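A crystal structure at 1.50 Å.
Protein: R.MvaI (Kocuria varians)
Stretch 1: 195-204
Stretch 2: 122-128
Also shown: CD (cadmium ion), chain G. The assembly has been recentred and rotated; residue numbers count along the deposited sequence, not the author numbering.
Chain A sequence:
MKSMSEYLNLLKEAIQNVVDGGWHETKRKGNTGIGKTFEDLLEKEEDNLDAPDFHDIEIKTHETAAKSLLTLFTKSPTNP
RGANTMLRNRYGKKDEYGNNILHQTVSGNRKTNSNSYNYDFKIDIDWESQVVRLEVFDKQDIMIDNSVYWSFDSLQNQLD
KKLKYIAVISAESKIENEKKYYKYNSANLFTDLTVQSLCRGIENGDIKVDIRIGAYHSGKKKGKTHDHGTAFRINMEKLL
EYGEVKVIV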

ATOM      1  N   VAL A 195      -1.190 -12.262  -4.272  1.00 15.85           N
ATOM      2  CA  VAL A 195      -1.480 -12.553  -2.880  1.00 16.45           C
ATOM      3  C   VAL A 195      -0.346 -13.338  -2.222  1.00 16.05           C
ATOM      4  O   VAL A 195      -0.063 -13.133  -1.073  1.00 14.48           O
ATOM      5  CB  VAL A 195      -2.879 -13.222  -2.687  1.00 17.78           C
ATOM      6  CG1 VAL A 195      -2.910 -14.600  -3.286  1.00 19.90           C
ATOM      7  CG2 VAL A 195      -3.260 -13.192  -1.203  1.00 19.64           C
ATOM      8  N   GLN A 196       0.302 -14.232  -2.948  1.00 16.45           N
ATOM      9  CA  GLN A 196       1.417 -14.989  -2.396  1.00 16.44           C
ATOM     10  C   GLN A 196       2.573 -14.078  -2.000  1.00 15.34           C
ATOM     11  O   GLN A 196       3.183 -14.263  -0.952  1.00 14.84           O
ATOM     12  CB  GLN A 196       1.906 -16.046  -3.385  1.00 17.33           C
ATOM     13  CG  GLN A 196       0.971 -17.216  -3.511  1.00 21.05           C
ATOM     14  CD  GLN A 196      -0.238 -16.904  -4.385  1.00 25.43           C
ATOM     15  OE1 GLN A 196      -0.212 -15.970  -5.210  1.00 25.16           O
ATOM     16  NE2 GLN A 196      -1.305 -17.682  -4.205  1.00 30.07           N
ATOM     17  N   SER A 197       2.851 -13.073  -2.830  1.00 14.33           N
ATOM     18  CA  SER A 197       3.938 -12.139  -2.535  1.00 13.92           C
ATOM     19  C   SER A 197       3.550 -11.242  -1.359  1.00 13.37           C
ATOM     20  O   SER A 197       4.370 -10.918  -0.505  1.00 14.03           O
ATOM     21  CB  SER A 197       4.231 -11.274  -3.748  1.00 15.23           C
ATOM     22  OG  SER A 197       4.870 -11.976  -4.770  1.00 17.41           O
ATOM     23  N   LEU A 198       2.280 -10.863  -1.316  1.00 13.72           N
ATOM     24  CA  LEU A 198       1.770 -10.093  -0.202  1.00 13.87           C
ATOM     25  C   LEU A 198       1.998 -10.815   1.093  1.00 13.11           C
ATOM     26  O   LEU A 198       2.466 -10.239   2.060  1.00 14.15           O
ATOM     27  CB  LEU A 198       0.280  -9.812  -0.395  1.00 13.55           C
ATOM     28  CG  LEU A 198      -0.443  -9.130   0.762  1.00 15.22           C
ATOM     29  CD1 LEU A 198      -0.092  -7.672   0.742  1.00 17.02           C
ATOM     30  CD2 LEU A 198      -1.966  -9.305   0.700  1.00 17.86           C
ATOM     31  N   CYS A 199       1.629 -12.092   1.120  1.00 13.87           N
ATOM     32  CA  CYS A 199       1.766 -12.874   2.325  1.00 14.00           C
ATOM     33  C   CYS A 199       3.230 -13.132   2.678  1.00 12.50           C
ATOM     34  O   CYS A 199       3.559 -13.102   3.850  1.00 13.73           O
ATOM     35  CB  CYS A 199       1.019 -14.180   2.178  1.00 13.65           C
ATOM     36  SG  CYS A 199      -0.790 -13.967   2.159  1.00 18.00           S
ATOM     37  N   ARG A 200       4.093 -13.354   1.688  1.00 12.79           N
ATOM     38  CA  ARG A 200       5.527 -13.464   1.976  1.00 13.42           C
ATOM     39  C   ARG A 200       6.050 -12.182   2.600  1.00 11.93           C
ATOM     40  O   ARG A 200       6.804 -12.187   3.560  1.00 12.95           O
ATOM     41  CB  ARG A 200       6.369 -13.788   0.730  1.00 14.37           C
ATOM     42  CG  ARG A 200       6.177 -15.169   0.169  1.00 17.93           C
ATOM     43  CD  ARG A 200       7.173 -15.449  -1.002  1.00 17.57           C
ATOM     44  NE  ARG A 200       7.052 -14.542  -2.167  1.00 21.27           N
ATOM     45  CZ  ARG A 200       7.765 -13.392  -2.404  1.00 22.59           C
ATOM     46  NH1 ARG A 200       8.686 -12.960  -1.587  1.00 20.79           N
ATOM     47  NH2 ARG A 200       7.570 -12.673  -3.507  1.00 23.88           N
ATOM     48  N   GLY A 201       5.586 -11.061   2.092  1.00 12.25           N
ATOM     49  CA  GLY A 201       6.020  -9.780   2.606  1.00 11.17           C
ATOM     50  C   GLY A 201       5.614  -9.510   4.033  1.00 11.51           C
ATOM     51  O   GLY A 201       6.371  -8.943   4.782  1.00 11.21           O
ATOM     52  N   ILE A 202       4.414  -9.979   4.402  1.00 12.76           N
ATOM     53  CA  ILE A 202       4.011  -9.957   5.808  1.00 13.45           C
ATOM     54  C   ILE A 202       4.930 -10.831   6.673  1.00 13.29           C
ATOM     55  O   ILE A 202       5.455 -10.391   7.684  1.00 13.55           O
ATOM     56  CB  ILE A 202       2.508 -10.358   5.945  1.00 13.79           C
ATOM     57  CG1 ILE A 202       1.615  -9.302   5.293  1.00 14.03           C
ATOM     58  CG2 ILE A 202       2.141 -10.506   7.447  1.00 16.40           C
ATOM     59  CD1 ILE A 202       0.174  -9.723   5.098  1.00 16.16           C
ATOM     60  N   GLU A 203       5.176 -12.081   6.253  1.00 13.91           N
ATOM     61  CA  GLU A 203       6.072 -12.990   6.986  1.00 14.16           C
ATOM     62  C   GLU A 203       7.465 -12.391   7.176  1.00 14.26           C
ATOM     63  O   GLU A 203       8.106 -12.574   8.205  1.00 14.56           O
ATOM     64  CB  GLU A 203       6.281 -14.317   6.216  1.00 16.02           C
ATOM     65  CG  GLU A 203       5.045 -15.126   6.002  1.00 19.49           C
ATOM     66  CD  GLU A 203       5.363 -16.508   5.455  1.00 18.53           C
ATOM     67  OE1 GLU A 203       6.123 -16.647   4.453  1.00 18.43           O
ATOM     68  OE2 GLU A 203       4.812 -17.486   6.004  1.00 18.18           O
ATOM     69  N   ASN A 204       7.938 -11.702   6.143  1.00 13.09           N
ATOM     70  CA  ASN A 204       9.302 -11.122   6.126  1.00 13.90           C
ATOM     71  C   ASN A 204       9.454  -9.882   6.998  1.00 14.21           C
ATOM     72  O   ASN A 204      10.562  -9.487   7.286  1.00 16.11           O
ATOM     73  CB  ASN A 204       9.691 -10.758   4.701  1.00 13.71           C
ATOM     74  CG  ASN A 204       9.818 -11.993   3.796  1.00 14.65           C
ATOM     75  OD1 ASN A 204       9.905 -13.118   4.290  1.00 16.08           O
ATOM     76  ND2 ASN A 204       9.800 -11.782   2.504  1.00 12.90           N
TER
HETATM   77 CD    CD G 904       3.458 -20.057  11.093  1.00 24.41          CD
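Stretch 2 122-128: KIDIDWE

Residues 122-126 form the end of a β-strand that crosses the helix of residues 195-204 at a signed angle of -138°, so the two segments run in broadly opposite directions but cross obliquely, their axes approaching to 8.5 Å. The register reflects this direction: CA of Ile123 lies 7.4 Å from CA of Ile202, and CA of Ile125 lies 6.8 Å from CA of Cys199, three residues, nearly one helical turn, earlier.

Lys122, in extended conformation (phi/psi -148/150), makes no contact with the helix. Ile123 (-95/135) directs its CA-to-CB bond toward the helix, and its CG2 packs 3.6 Å from CG2 of Ile202. The alternation of the strand then turns the CA-to-CB bond of Asp124 away; its carboxylate binds the cadmium ion through OD1 at 2.3 Å and OD2 at 2.6 Å. A water nevertheless links it to the helix, donating to Asp124 OD1 (3.2 Å) and Glu203 OE2 (2.8 Å) while accepting from Ile125 N (2.9 Å).

The CA-to-CB bond of Ile125 (-90/117, both chi angles m) is toward the helix again, and the side chain fits among three residues: its CD1 lies 3.8 Å from CB of Cys199 and 4.3 Å from CG2 of Ile202, while its CG1 lies 3.5 Å from CG of Glu203. The CA-to-CB bond of Asp126 is away, and beyond it the backbone leaves the extended conformation, Trp127 adopting phi/psi of -61/-38. The CA-to-CB bond of Trp127 is sideways, but its indole reaches the helix, and Trp127 as a whole has the largest area covered by the helix in this stretch, 91 Å². CH2 of Trp127 sits 3.6 Å from CB of Cys199 and 3.8 Å from O of Gln196, the latter at the ring edge. OE2 of Glu203 also lies at the ring edge, where it accepts a nearly straight hydrogen bond from NE1 of Trp127 (2.9 Å, N-H...acceptor angle 166°), tying the indole to the helix. Glu128 extends beyond reach.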

ATOM      1  N   LYS A 122       0.540 -10.730  16.502  1.00 12.62           N
ATOM      2  CA  LYS A 122       1.395 -11.129  15.375  1.00 12.43           C
ATOM      3  C   LYS A 122       0.516 -11.626  14.234  1.00 13.31           C
ATOM      4  O   LYS A 122      -0.542 -12.200  14.455  1.00 14.21           O
ATOM      5  CB  LYS A 122       2.378 -12.187  15.815  1.00 13.51           C
ATOM      6  CG  LYS A 122       3.456 -12.481  14.757  1.00 14.95           C
ATOM      7  CD  LYS A 122       4.653 -13.238  15.359  1.00 18.16           C
ATOM      8  CE  LYS A 122       4.361 -14.553  16.010  1.00 23.51           C
ATOM      9  NZ  LYS A 122       3.939 -15.602  15.065  1.00 25.44           N
ATOM     10  N   ILE A 123       0.947 -11.464  12.996  1.00 12.71           N
ATOM     11  CA  ILE A 123       0.266 -12.108  11.863  1.00 12.96           C
ATOM     12  C   ILE A 123       0.971 -13.430  11.545  1.00 12.94           C
ATOM     13  O   ILE A 123       2.196 -13.542  11.589  1.00 13.50           O
ATOM     14  CB  ILE A 123       0.271 -11.209  10.618  1.00 13.90           C
ATOM     15  CG1 ILE A 123      -0.322  -9.812  10.927  1.00 14.62           C
ATOM     16  CG2 ILE A 123      -0.462 -11.894   9.434  1.00 14.29           C
ATOM     17  CD1 ILE A 123      -1.785  -9.835  11.244  1.00 17.32           C
ATOM     18  N   ASP A 124       0.197 -14.472  11.324  1.00 12.29           N
ATOM     19  CA  ASP A 124       0.730 -15.750  10.860  1.00 12.02           C
ATOM     20  C   ASP A 124      -0.010 -16.178   9.594  1.00 13.15           C
ATOM     21  O   ASP A 124      -1.238 -16.115   9.509  1.00 15.07           O
ATOM     22  CB  ASP A 124       0.719 -16.864  11.953  1.00 13.40           C
ATOM     23  CG  ASP A 124       1.546 -18.040  11.584  1.00 14.50           C
ATOM     24  OD1 ASP A 124       2.794 -17.894  11.445  1.00 15.67           O
ATOM     25  OD2 ASP A 124       1.041 -19.164  11.348  1.00 17.76           O
ATOM     26  N   ILE A 125       0.736 -16.656   8.609  1.00 13.72           N
ATOM     27  CA  ILE A 125       0.127 -17.137   7.384  1.00 13.78           C
ATOM     28  C   ILE A 125      -0.177 -18.625   7.512  1.00 14.19           C
ATOM     29  O   ILE A 125       0.709 -19.443   7.652  1.00 15.61           O
ATOM     30  CB  ILE A 125       1.009 -16.853   6.125  1.00 14.41           C
ATOM     31  CG1 ILE A 125       1.574 -15.436   6.089  1.00 14.68           C
ATOM     32  CG2 ILE A 125       0.188 -17.131   4.869  1.00 14.30           C
ATOM     33  CD1 ILE A 125       0.553 -14.270   5.998  1.00 14.65           C
ATOM     34  N   ASP A 126      -1.458 -18.968   7.445  1.00 14.74           N
ATOM     35  CA  ASP A 126      -1.910 -20.351   7.445  1.00 15.45           C
ATOM     36  C   ASP A 126      -2.007 -20.779   5.980  1.00 15.79           C
ATOM     37  O   ASP A 126      -3.076 -20.775   5.414  1.00 15.84           O
ATOM     38  CB  ASP A 126      -3.258 -20.417   8.168  1.00 14.84           C
ATOM     39  CG  ASP A 126      -3.747 -21.798   8.397  1.00 16.54           C
ATOM     40  OD1 ASP A 126      -3.202 -22.771   7.766  1.00 16.75           O
ATOM     41  OD2 ASP A 126      -4.691 -21.976   9.188  1.00 17.02           O
ATOM     42  N   TRP A 127      -0.880 -21.160   5.403  1.00 17.03           N
ATOM     43  CA  TRP A 127      -0.811 -21.420   3.964  1.00 17.80           C
ATOM     44  C   TRP A 127      -1.740 -22.563   3.521  1.00 19.27           C
ATOM     45  O   TRP A 127      -2.340 -22.508   2.444  1.00 19.46           O
ATOM     46  CB  TRP A 127       0.638 -21.728   3.539  1.00 18.32           C
ATOM     47  CG  TRP A 127       1.585 -20.552   3.613  1.00 17.21           C
ATOM     48  CD1 TRP A 127       2.475 -20.261   4.626  1.00 15.61           C
ATOM     49  CD2 TRP A 127       1.755 -19.514   2.632  1.00 17.63           C
ATOM     50  NE1 TRP A 127       3.149 -19.103   4.331  1.00 15.72           N
ATOM     51  CE2 TRP A 127       2.745 -18.637   3.108  1.00 15.95           C
ATOM     52  CE3 TRP A 127       1.186 -19.249   1.378  1.00 16.82           C
ATOM     53  CZ2 TRP A 127       3.126 -17.494   2.411  1.00 18.64           C
ATOM     54  CZ3 TRP A 127       1.591 -18.123   0.691  1.00 17.45           C
ATOM     55  CH2 TRP A 127       2.549 -17.283   1.197  1.00 17.82           C
ATOM     56  N   GLU A 128      -1.855 -23.595   4.347  1.00 19.82           N
ATOM     57  CA  GLU A 128      -2.665 -24.763   3.992  1.00 21.61           C
ATOM     58  C   GLU A 128      -4.153 -24.443   3.950  1.00 21.10           C
ATOM     59  O   GLU A 128      -4.876 -24.935   3.104  1.00 21.71           O
ATOM     60  CB  GLU A 128      -2.410 -25.924   4.949  1.00 23.29           C
ATOM     61  CG  GLU A 128      -3.177 -27.209   4.609  1.00 28.11           C
ATOM     62  CD  GLU A 128      -2.792 -27.853   3.279  1.00 33.81           C
ATOM     63  OE1 GLU A 128      -1.715 -27.523   2.710  1.00 38.15           O
ATOM     64  OE2 GLU A 128      -3.564 -28.727   2.804  1.00 38.65           O
TER
HETATM   65  O   HOH W   1       3.651 -17.072   8.522  1.00 21.89           O
HETATM   66  O   HOH W   2       2.919 -20.013   8.924  1.00 27.75           O